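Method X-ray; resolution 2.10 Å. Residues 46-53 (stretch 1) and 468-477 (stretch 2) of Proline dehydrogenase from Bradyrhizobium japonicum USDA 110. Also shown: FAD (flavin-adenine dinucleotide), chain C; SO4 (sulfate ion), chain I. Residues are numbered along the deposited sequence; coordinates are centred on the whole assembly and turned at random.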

# COMPACT_ATOMS: atom_id res chain seq x y z
N LEU A 46 25.33 8.13 -39.62
CA LEU A 46 24.04 8.32 -40.27
C LEU A 46 23.15 9.22 -39.41
O LEU A 46 22.52 10.14 -39.91
CB LEU A 46 23.35 6.97 -40.53
CG LEU A 46 24.06 5.99 -41.48
CD1 LEU A 46 23.25 4.72 -41.65
CD2 LEU A 46 24.35 6.62 -42.83
N ILE A 47 23.12 8.95 -38.11
CA ILE A 47 22.28 9.71 -37.19
C ILE A 47 22.77 11.16 -37.01
O ILE A 47 21.97 12.08 -36.88
CB ILE A 47 22.17 9.00 -35.83
CG1 ILE A 47 21.32 7.74 -35.97
CG2 ILE A 47 21.59 9.93 -34.77
CD1 ILE A 47 21.50 6.77 -34.82
N GLU A 48 24.09 11.34 -37.01
CA GLU A 48 24.67 12.68 -36.99
C GLU A 48 24.20 13.50 -38.18
O GLU A 48 23.82 14.67 -38.03
CB GLU A 48 26.20 12.62 -37.00
CG GLU A 48 26.81 12.26 -35.66
CD GLU A 48 28.32 12.34 -35.68
OE1 GLU A 48 28.92 11.82 -36.64
OE2 GLU A 48 28.90 12.93 -34.74
N ALA A 49 24.23 12.89 -39.36
CA ALA A 49 23.73 13.55 -40.56
C ALA A 49 22.24 13.85 -40.40
O ALA A 49 21.78 14.93 -40.77
CB ALA A 49 23.98 12.68 -41.79
N ILE A 50 21.49 12.89 -39.87
CA ILE A 50 20.06 13.09 -39.69
C ILE A 50 19.80 14.28 -38.78
O ILE A 50 18.88 15.05 -38.99
CB ILE A 50 19.39 11.84 -39.09
CG1 ILE A 50 19.32 10.71 -40.13
CG2 ILE A 50 17.99 12.18 -38.60
CD1 ILE A 50 18.84 9.39 -39.54
N ARG A 51 20.63 14.42 -37.74
CA ARG A 51 20.45 15.50 -36.78
C ARG A 51 21.20 16.77 -37.15
O ARG A 51 21.29 17.70 -36.35
CB ARG A 51 20.81 15.02 -35.37
CG ARG A 51 19.85 13.97 -34.85
CD ARG A 51 20.12 13.63 -33.41
NE ARG A 51 18.95 13.00 -32.81
CZ ARG A 51 18.91 12.53 -31.57
NH1 ARG A 51 19.99 12.63 -30.80
NH2 ARG A 51 17.81 11.97 -31.11
N LYS A 52 21.74 16.82 -38.36
CA LYS A 52 22.36 18.04 -38.84
C LYS A 52 21.30 19.15 -38.86
O LYS A 52 21.38 20.10 -38.09
CB LYS A 52 22.97 17.85 -40.23
CG LYS A 52 23.90 18.98 -40.66
CD LYS A 52 24.84 18.52 -41.78
CE LYS A 52 25.99 19.51 -41.99
NZ LYS A 52 25.60 20.69 -42.81
N ARG A 53 20.31 18.99 -39.74
CA ARG A 53 19.17 19.90 -39.85
C ARG A 53 19.52 21.22 -40.52
O ARG A 53 20.57 21.35 -41.15
CB ARG A 53 18.53 20.16 -38.48
CG ARG A 53 18.99 21.46 -37.83
CD ARG A 53 18.90 21.39 -36.32
NE ARG A 53 17.62 21.89 -35.81
CZ ARG A 53 17.34 23.18 -35.62
NH1 ARG A 53 18.25 24.10 -35.90
NH2 ARG A 53 16.16 23.54 -35.14
N SER A 468 8.70 4.98 -33.34
CA SER A 468 9.32 5.08 -34.65
C SER A 468 10.70 5.72 -34.56
O SER A 468 10.93 6.66 -33.78
CB SER A 468 8.42 5.84 -35.63
OG SER A 468 8.81 7.19 -35.76
N PHE A 469 11.63 5.18 -35.34
CA PHE A 469 13.00 5.66 -35.34
C PHE A 469 13.07 7.10 -35.82
O PHE A 469 13.78 7.92 -35.23
CB PHE A 469 13.87 4.77 -36.24
CG PHE A 469 15.28 5.27 -36.39
CD1 PHE A 469 16.29 4.79 -35.57
CD2 PHE A 469 15.59 6.23 -37.34
CE1 PHE A 469 17.58 5.25 -35.70
CE2 PHE A 469 16.88 6.69 -37.48
CZ PHE A 469 17.88 6.21 -36.66
N VAL A 470 12.33 7.40 -36.88
CA VAL A 470 12.35 8.73 -37.47
C VAL A 470 11.89 9.79 -36.47
O VAL A 470 12.45 10.88 -36.42
CB VAL A 470 11.51 8.81 -38.76
CG1 VAL A 470 12.03 7.81 -39.79
CG2 VAL A 470 10.04 8.57 -38.46
N ALA A 471 10.88 9.45 -35.68
CA ALA A 471 10.35 10.37 -34.69
C ALA A 471 11.39 10.64 -33.60
O ALA A 471 11.68 11.79 -33.28
CB ALA A 471 9.08 9.82 -34.07
N GLN A 472 11.94 9.57 -33.05
CA GLN A 472 12.93 9.67 -31.98
C GLN A 472 14.20 10.40 -32.43
O GLN A 472 14.72 11.26 -31.71
CB GLN A 472 13.28 8.28 -31.46
CG GLN A 472 12.09 7.57 -30.84
CD GLN A 472 12.47 6.23 -30.23
OE1 GLN A 472 13.55 6.07 -29.67
NE2 GLN A 472 11.56 5.27 -30.34
N ALA A 473 14.69 10.08 -33.62
CA ALA A 473 15.87 10.75 -34.14
C ALA A 473 15.63 12.25 -34.22
O ALA A 473 16.55 13.04 -34.06
CB ALA A 473 16.24 10.20 -35.50
N ALA A 474 14.38 12.64 -34.45
CA ALA A 474 14.02 14.04 -34.58
C ALA A 474 13.78 14.71 -33.23
O ALA A 474 13.56 15.92 -33.16
CB ALA A 474 12.79 14.19 -35.46
N ASP A 475 13.84 13.92 -32.17
CA ASP A 475 13.63 14.42 -30.82
C ASP A 475 14.97 14.47 -30.10
O ASP A 475 15.48 13.43 -29.67
CB ASP A 475 12.64 13.53 -30.07
CG ASP A 475 12.42 13.96 -28.63
OD1 ASP A 475 12.82 15.10 -28.27
OD2 ASP A 475 11.83 13.17 -27.85
N TYR A 476 15.53 15.66 -29.96
CA TYR A 476 16.89 15.79 -29.43
C TYR A 476 17.04 15.42 -27.95
O TYR A 476 18.14 15.42 -27.42
CB TYR A 476 17.46 17.19 -29.71
CG TYR A 476 17.82 17.42 -31.16
CD1 TYR A 476 17.89 16.35 -32.05
CD2 TYR A 476 18.12 18.68 -31.63
CE1 TYR A 476 18.22 16.55 -33.38
CE2 TYR A 476 18.46 18.90 -32.96
CZ TYR A 476 18.51 17.83 -33.83
OH TYR A 476 18.85 18.04 -35.14
N ARG A 477 15.93 15.09 -27.30
CA ARG A 477 16.01 14.56 -25.95
C ARG A 477 16.57 13.16 -25.98
O ARG A 477 17.13 12.68 -24.99
CB ARG A 477 14.63 14.55 -25.28
CG ARG A 477 14.12 15.91 -24.83
CD ARG A 477 12.66 15.83 -24.42
NE ARG A 477 11.83 15.33 -25.51
CZ ARG A 477 10.54 15.06 -25.40
NH1 ARG A 477 9.87 14.61 -26.45
NH2 ARG A 477 9.92 15.22 -24.24
PA FAD C . 11.30 1.75 -37.48
O1A FAD C . 10.98 3.04 -36.53
O2A FAD C . 12.61 1.16 -37.21
O5B FAD C . 10.17 0.61 -37.21
C5B FAD C . 8.83 0.99 -37.30
C4B FAD C . 7.94 -0.26 -37.32
O4B FAD C . 8.27 -1.44 -36.40
C3B FAD C . 6.61 -0.36 -37.76
O3B FAD C . 6.24 0.27 -38.98
C2B FAD C . 6.23 -1.79 -37.47
O2B FAD C . 6.22 -2.69 -38.56
C1B FAD C . 7.08 -2.19 -36.32
N9A FAD C . 6.55 -2.01 -34.98
C8A FAD C . 6.22 -0.83 -34.33
N7A FAD C . 5.81 -1.14 -33.07
C5A FAD C . 5.89 -2.55 -32.93
C6A FAD C . 5.57 -3.48 -31.79
N6A FAD C . 5.07 -2.95 -30.52
N1A FAD C . 5.75 -4.77 -31.92
C2A FAD C . 6.24 -5.31 -33.13
N3A FAD C . 6.54 -4.41 -34.23
C4A FAD C . 6.36 -3.06 -34.09
N1 FAD C . 4.85 -2.11 -45.25
C2 FAD C . 3.90 -3.05 -45.55
O2 FAD C . 3.17 -3.64 -44.54
N3 FAD C . 3.64 -3.39 -46.93
C4 FAD C . 4.33 -2.77 -47.93
O4 FAD C . 4.13 -3.15 -49.26
C4X FAD C . 5.33 -1.79 -47.61
N5 FAD C . 6.11 -1.11 -48.70
C5X FAD C . 7.08 -0.14 -48.37
C6 FAD C . 7.84 0.53 -49.44
C7 FAD C . 8.81 1.50 -49.11
C7M FAD C . 9.57 2.20 -50.22
C8 FAD C . 9.08 1.83 -47.69
C8M FAD C . 10.13 2.88 -47.30
C9 FAD C . 8.36 1.19 -46.67
C9A FAD C . 7.33 0.19 -47.01
N10 FAD C . 6.57 -0.48 -45.95
C10 FAD C . 5.58 -1.47 -46.30
C1' FAD C . 6.90 -0.31 -44.50
C2' FAD C . 6.13 0.79 -43.74
O2' FAD C . 5.50 1.67 -44.67
C3' FAD C . 7.09 1.51 -42.78
O3' FAD C . 7.90 2.43 -43.51
C4' FAD C . 8.02 0.53 -41.99
O4' FAD C . 7.41 -0.57 -41.40
C5' FAD C . 8.95 1.28 -41.00
O5' FAD C . 10.13 0.55 -40.69
P FAD C . 11.49 1.41 -40.33
O1P FAD C . 12.78 0.37 -40.14
O2P FAD C . 11.74 2.40 -41.39
O3P FAD C . 11.15 2.29 -39.00
S SO4 I . 6.26 14.84 -25.22
O1 SO4 I . 7.03 14.53 -24.03
O2 SO4 I . 4.83 14.74 -24.91
O3 SO4 I . 6.56 16.20 -25.67
O4 SO4 I . 6.59 13.90 -26.29

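The two segments, more than 400 residues apart in sequence, meet where helix 46-50 ends beside helix 469-473. The helix axes cross at 65° and stay 11.3 Å apart at closest, so side chains bridge the gap.

Ser-468 caps the second helix: its OG accepts from Ala-471 N (3.1 Å), satisfying an amide that has no earlier carbonyl within the helix. Phe-469 serves two partners. Its backbone N donates to FAD O1A (2.5 Å), while its ring presents its edge to two isoleucines, CZ lying 3.8 Å from Ile-47 CG1 and CE2 3.9 Å from Ile-50 CD1. Ala-473 adds a small methyl, its CB 4.1 Å from Ile-50 CG2.

Carbonyls near the end of this helix then receive Arg-51, whose long, nearly extended side chain reaches across. Its NE donates to Ala-473 O (2.7 Å, nearly straight) and its NH2 to Gln-472 O (3.2 Å), both oxygens lying near the guanidinium plane, as planar N-H groups favour.

Tyr-476 completes the contact. Its CD1 lies over one guanidinium face, its CE1 packs 3.4 Å from Arg-51 CG, and its OH donates a weak hydrogen bond to Arg-51 O (2.7 Å). Arg-51 is thus held through both side chain and backbone just where its own helix ends.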